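Local coordinates for protein alpha-galactosidase (Lactobacillus brevis, PDB 3MI6) that probably hydrolyses terminal, non-reducing alpha-D-galactose residues from alpha-D-galactosides, as a member of glycoside hydrolase family 36, at residues D[25-29]-D[65-69]; D[231-235]-D[247-252]. All coordinates share one frame. Numbering follows the deposited sequence.

Contact 1 of 2, residues D[25-29]-D[65-69]; sequences IMKNG and NPNFQ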
loop_
_atom_site.group_PDB
_atom_site.type_symbol
_atom_site.label_atom_id
_atom_site.label_comp_id
_atom_site.label_asym_id
_atom_site.label_seq_id
_atom_site.Cartn_x
_atom_site.Cartn_y
_atom_site.Cartn_z
ATOM N N ILE D 25 32.180 11.353 24.060
ATOM C CA ILE D 25 33.044 10.313 24.608
ATOM C C ILE D 25 32.417 9.796 25.889
ATOM O O ILE D 25 31.937 10.568 26.724
ATOM C CB ILE D 25 34.460 10.816 24.883
ATOM C CG1 ILE D 25 35.104 11.300 23.587
ATOM C CG2 ILE D 25 35.300 9.709 25.464
ATOM C CD1 ILE D 25 35.154 10.234 22.506
HETATM N N MSE D 26 32.420 8.485 26.049
HETATM C CA MSE D 26 31.637 7.879 27.106
HETATM C C MSE D 26 32.433 7.190 28.214
HETATM O O MSE D 26 33.655 7.009 28.128
HETATM C CB MSE D 26 30.651 6.899 26.494
HETATM C CG MSE D 26 29.722 7.545 25.482
HETATM SE SE MSE D 26 28.114 6.477 25.358
HETATM C CE MSE D 26 28.878 4.759 24.785
ATOM N N LYS D 27 31.706 6.820 29.262
ATOM C CA LYS D 27 32.264 6.142 30.421
ATOM C C LYS D 27 33.355 5.136 30.035
ATOM O O LYS D 27 34.454 5.165 30.587
ATOM C CB LYS D 27 31.129 5.463 31.189
ATOM C CG LYS D 27 31.522 4.824 32.492
ATOM C CD LYS D 27 30.363 4.013 33.084
ATOM C CE LYS D 27 29.218 4.901 33.601
ATOM N NZ LYS D 27 29.582 5.671 34.830
ATOM N N ASN D 28 33.067 4.262 29.076
ATOM C CA ASN D 28 34.014 3.205 28.730
ATOM C C ASN D 28 35.087 3.618 27.737
ATOM O O ASN D 28 35.896 2.789 27.334
ATOM C CB ASN D 28 33.301 1.980 28.187
ATOM C CG ASN D 28 32.780 2.191 26.785
ATOM O OD1 ASN D 28 32.692 3.325 26.297
ATOM N ND2 ASN D 28 32.423 1.094 26.125
ATOM N N GLY D 29 35.080 4.887 27.340
ATOM C CA GLY D 29 36.112 5.429 26.475
ATOM C C GLY D 29 35.762 5.480 25.000
ATOM O O GLY D 29 36.494 6.090 24.212
ATOM N N ASN D 65 28.081 -1.118 36.551
ATOM C CA ASN D 65 27.170 -0.483 35.618
ATOM C C ASN D 65 26.336 -1.537 34.899
ATOM O O ASN D 65 26.653 -1.909 33.771
ATOM C CB ASN D 65 27.961 0.358 34.611
ATOM C CG ASN D 65 29.106 1.126 35.256
ATOM O OD1 ASN D 65 29.073 2.349 35.347
ATOM N ND2 ASN D 65 30.124 0.409 35.697
ATOM N N PRO D 66 25.282 -2.049 35.560
ATOM C CA PRO D 66 24.432 -3.045 34.897
ATOM C C PRO D 66 23.731 -2.428 33.693
ATOM O O PRO D 66 23.480 -3.106 32.701
ATOM C CB PRO D 66 23.400 -3.414 35.976
ATOM C CG PRO D 66 24.023 -3.013 37.269
ATOM C CD PRO D 66 24.852 -1.797 36.947
ATOM N N ASN D 67 23.447 -1.136 33.782
ATOM C CA ASN D 67 22.632 -0.469 32.786
ATOM C C ASN D 67 23.434 0.084 31.613
ATOM O O ASN D 67 22.860 0.593 30.649
ATOM C CB ASN D 67 21.791 0.639 33.439
ATOM C CG ASN D 67 20.972 0.143 34.644
ATOM O OD1 ASN D 67 20.474 0.949 35.432
ATOM N ND2 ASN D 67 20.834 -1.174 34.785
ATOM N N PHE D 68 24.756 0.005 31.690
ATOM C CA PHE D 68 25.573 0.313 30.524
ATOM C C PHE D 68 25.603 -0.932 29.649
ATOM O O PHE D 68 26.265 -1.909 29.979
ATOM C CB PHE D 68 26.987 0.735 30.923
ATOM C CG PHE D 68 27.744 1.448 29.832
ATOM C CD1 PHE D 68 28.364 0.738 28.822
ATOM C CD2 PHE D 68 27.847 2.831 29.828
ATOM C CE1 PHE D 68 29.070 1.395 27.820
ATOM C CE2 PHE D 68 28.546 3.497 28.830
ATOM C CZ PHE D 68 29.159 2.780 27.825
ATOM N N GLN D 69 24.848 -0.901 28.554
ATOM C CA GLN D 69 24.704 -2.052 27.665
ATOM C C GLN D 69 24.874 -1.614 26.220
ATOM O O GLN D 69 24.037 -0.878 25.694
ATOM C CB GLN D 69 23.339 -2.719 27.857
ATOM C CG GLN D 69 23.167 -3.352 29.228
ATOM C CD GLN D 69 21.778 -3.930 29.462
ATOM O OE1 GLN D 69 21.614 -5.145 29.629
ATOM N NE2 GLN D 69 20.776 -3.063 29.489
#

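Contact 2 of 2, residues D[231-235]-D[247-252]; sequences PFMML and VFGFNL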
loop_
_atom_site.group_PDB
_atom_site.type_symbol
_atom_site.label_atom_id
_atom_site.label_comp_id
_atom_site.label_asym_id
_atom_site.label_seq_id
_atom_site.Cartn_x
_atom_site.Cartn_y
_atom_site.Cartn_z
ATOM N N PRO D 231 26.767 3.590 -5.139
ATOM C CA PRO D 231 27.123 3.876 -3.740
ATOM C C PRO D 231 26.203 4.882 -3.057
ATOM O O PRO D 231 26.187 4.929 -1.833
ATOM C CB PRO D 231 28.534 4.464 -3.849
ATOM C CG PRO D 231 29.077 3.911 -5.121
ATOM C CD PRO D 231 27.902 3.822 -6.050
ATOM N N PHE D 232 25.462 5.677 -3.819
ATOM C CA PHE D 232 24.571 6.678 -3.221
ATOM C C PHE D 232 23.200 6.151 -2.780
ATOM O O PHE D 232 22.516 5.453 -3.526
ATOM C CB PHE D 232 24.344 7.842 -4.175
ATOM C CG PHE D 232 23.326 8.798 -3.687
ATOM C CD1 PHE D 232 23.605 9.621 -2.604
ATOM C CD2 PHE D 232 22.073 8.855 -4.272
ATOM C CE1 PHE D 232 22.648 10.509 -2.121
ATOM C CE2 PHE D 232 21.109 9.745 -3.809
ATOM C CZ PHE D 232 21.393 10.576 -2.729
HETATM N N MSE D 233 22.774 6.518 -1.582
HETATM C CA MSE D 233 21.485 6.049 -1.084
HETATM C C MSE D 233 20.869 7.100 -0.196
HETATM O O MSE D 233 21.553 8.041 0.206
HETATM C CB MSE D 233 21.671 4.777 -0.275
HETATM C CG MSE D 233 22.528 4.977 0.948
HETATM SE SE MSE D 233 22.620 3.409 2.098
HETATM C CE MSE D 233 21.109 3.769 3.260
HETATM N N MSE D 234 19.586 6.933 0.125
HETATM C CA MSE D 234 18.893 7.871 1.000
HETATM C C MSE D 234 18.079 7.141 2.040
HETATM O O MSE D 234 17.649 6.001 1.813
HETATM C CB MSE D 234 17.993 8.792 0.196
HETATM C CG MSE D 234 18.758 9.608 -0.816
HETATM SE SE MSE D 234 17.688 10.901 -1.813
HETATM C CE MSE D 234 16.567 9.629 -2.777
ATOM N N LEU D 235 17.910 7.779 3.200
ATOM C CA LEU D 235 16.901 7.352 4.163
ATOM C C LEU D 235 15.856 8.444 4.236
ATOM O O LEU D 235 16.119 9.519 4.789
ATOM C CB LEU D 235 17.487 7.164 5.555
ATOM C CG LEU D 235 18.225 5.897 5.971
ATOM C CD1 LEU D 235 18.246 5.851 7.490
ATOM C CD2 LEU D 235 17.550 4.666 5.416
ATOM N N VAL D 247 15.156 13.703 5.192
ATOM C CA VAL D 247 15.881 12.695 4.424
ATOM C C VAL D 247 17.389 12.794 4.622
ATOM O O VAL D 247 17.962 13.879 4.590
ATOM C CB VAL D 247 15.619 12.822 2.921
ATOM C CG1 VAL D 247 15.728 14.285 2.455
ATOM C CG2 VAL D 247 16.602 11.948 2.172
ATOM N N PHE D 248 18.022 11.647 4.835
ATOM C CA PHE D 248 19.473 11.560 4.877
ATOM C C PHE D 248 20.012 11.071 3.550
ATOM O O PHE D 248 19.368 10.294 2.852
ATOM C CB PHE D 248 19.891 10.598 5.968
ATOM C CG PHE D 248 19.576 11.086 7.339
ATOM C CD1 PHE D 248 18.389 10.734 7.954
ATOM C CD2 PHE D 248 20.458 11.917 8.007
ATOM C CE1 PHE D 248 18.102 11.187 9.233
ATOM C CE2 PHE D 248 20.168 12.380 9.270
ATOM C CZ PHE D 248 18.990 12.011 9.889
ATOM N N GLY D 249 21.199 11.538 3.204
ATOM C CA GLY D 249 21.855 11.128 1.978
ATOM C C GLY D 249 23.244 10.642 2.291
ATOM O O GLY D 249 23.954 11.253 3.074
ATOM N N PHE D 250 23.639 9.537 1.685
ATOM C CA PHE D 250 24.954 8.977 1.941
ATOM C C PHE D 250 25.643 8.711 0.625
ATOM O O PHE D 250 25.094 8.020 -0.232
ATOM C CB PHE D 250 24.826 7.650 2.697
ATOM C CG PHE D 250 24.039 7.747 3.964
ATOM C CD1 PHE D 250 22.660 7.816 3.934
ATOM C CD2 PHE D 250 24.672 7.763 5.182
ATOM C CE1 PHE D 250 21.935 7.904 5.094
ATOM C CE2 PHE D 250 23.942 7.853 6.356
ATOM C CZ PHE D 250 22.570 7.926 6.308
ATOM N N ASN D 251 26.839 9.250 0.448
ATOM C CA ASN D 251 27.644 8.843 -0.698
ATOM C C ASN D 251 29.109 8.508 -0.319
ATOM O O ASN D 251 29.478 8.524 0.853
ATOM C CB ASN D 251 27.530 9.852 -1.844
ATOM C CG ASN D 251 27.757 9.211 -3.219
ATOM O OD1 ASN D 251 28.328 8.119 -3.325
ATOM N ND2 ASN D 251 27.318 9.896 -4.278
ATOM N N LEU D 252 29.939 8.190 -1.303
ATOM C CA LEU D 252 31.229 7.582 -1.021
ATOM C C LEU D 252 32.248 7.959 -2.078
ATOM O O LEU D 252 32.069 7.633 -3.243
ATOM C CB LEU D 252 31.060 6.075 -1.059
ATOM C CG LEU D 252 31.565 5.264 0.112
ATOM C CD1 LEU D 252 32.275 3.993 -0.418
ATOM C CD2 LEU D 252 32.463 6.119 1.026
#

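Contact 1 of 2, residues D[25-29]-D[65-69]
Two loops can be packed together chiefly round one aromatic ring, with no hydrogen bond passing between them, and Phe68 is a good case. It gives up 99 Å² to residues 25-29, more than any other residue here, and with chi1 near 180° its ring reaches across to a tight turn whose backbone stays well back, the CA atoms of Lys27 and Phe68 being 8.9 Å apart. Three consecutive residues of that turn receive the ring. Met26, a selenomethionine, brings its CE to 3.6 Å from Phe68 CZ; Lys27 CB lies 4.0 Å from Phe68 CE2; Asn28 ND2 touches Phe68 CE1 at 3.8 Å, while Asn28 OD1 accepts a hydrogen bond from Glu30 N. The convergence follows from the type I beta turn Met26-Gly29, closed by a 2.7 Å hydrogen bond from Gly29 N to Met26 O, which directs the CA-to-CB bonds of all three toward the other loop. Lys27, with 60 Å² covered, extends its chain past the ring to Asn65, where CD is 3.1 Å from OD1. Its NZ is 3.4 Å from Asn65 OD1 but poorly angled for a hydrogen bond, while Asn65 ND2 is hydrogen-bonded to Asn62 OD1. The contact packs the long connection from strand 31-36 to strand 90-93 against the loop of the beta hairpin formed by strands 19-25 and 31-36, in a four-stranded antiparallel sheet.

Contact 2 of 2, residues D[231-235]-D[247-252]
Antiparallel pairing satisfies backbone groups two residues at a time. Met233 N donates to Phe250 O (3.1 Å) and Met233 O accepts from Phe250 N (3.0 Å); Leu235 and Phe248 repeat the exchange, both N-to-O distances being 2.9 Å. Between them, Met234 and Gly249 form a non-hydrogen-bonded pair, CA atoms 4.5 Å apart. Their backbones bond outward instead, Met234 with Ile194 and Gly249 with Ser299, as expected of a beta hairpin whose two strands, 233-236 and 247-252, lie inside the large antiparallel sheet of the family 36 N-terminal domain. Carbonyls also take CA-H...O contacts, such as Met234 CA to Phe248 O at 3.1 Å. On the face bearing Met233, Leu235, Phe248 and Phe250, selenomethionine Met233 makes an oblique Met-aromatic contact, its SE 5.4 Å from the Phe250 ring centroid, and Leu235 CG approaches Phe250 CE1 at 4.3 Å. Asn251 OD1 accepts from Leu252 N at 2.6 Å; its ND2 has a weak hydrogen bond to Tyr567.

Side-chain packing between loops and backbone pairing between strands are contrasted within one chain. Contact 1 is peripheral, its centre about 39 Å from the centre of the chain, whereas contact 2 is buried, about 11 Å from that same point. Their centres lie about 30 Å apart and their nearest atoms about 19 Å, so neither touches the other. In sequence they stand in series, 25-29 with 65-69 closing before 231-235 opens. Both lie away from the predicted catalytic residues, Asp479 as nucleophile and Asp549 as proton donor. Strand 475-478 of the parallel eight-stranded barrel leads directly to Asp479, whereas contact 2 belongs to an antiparallel sheet.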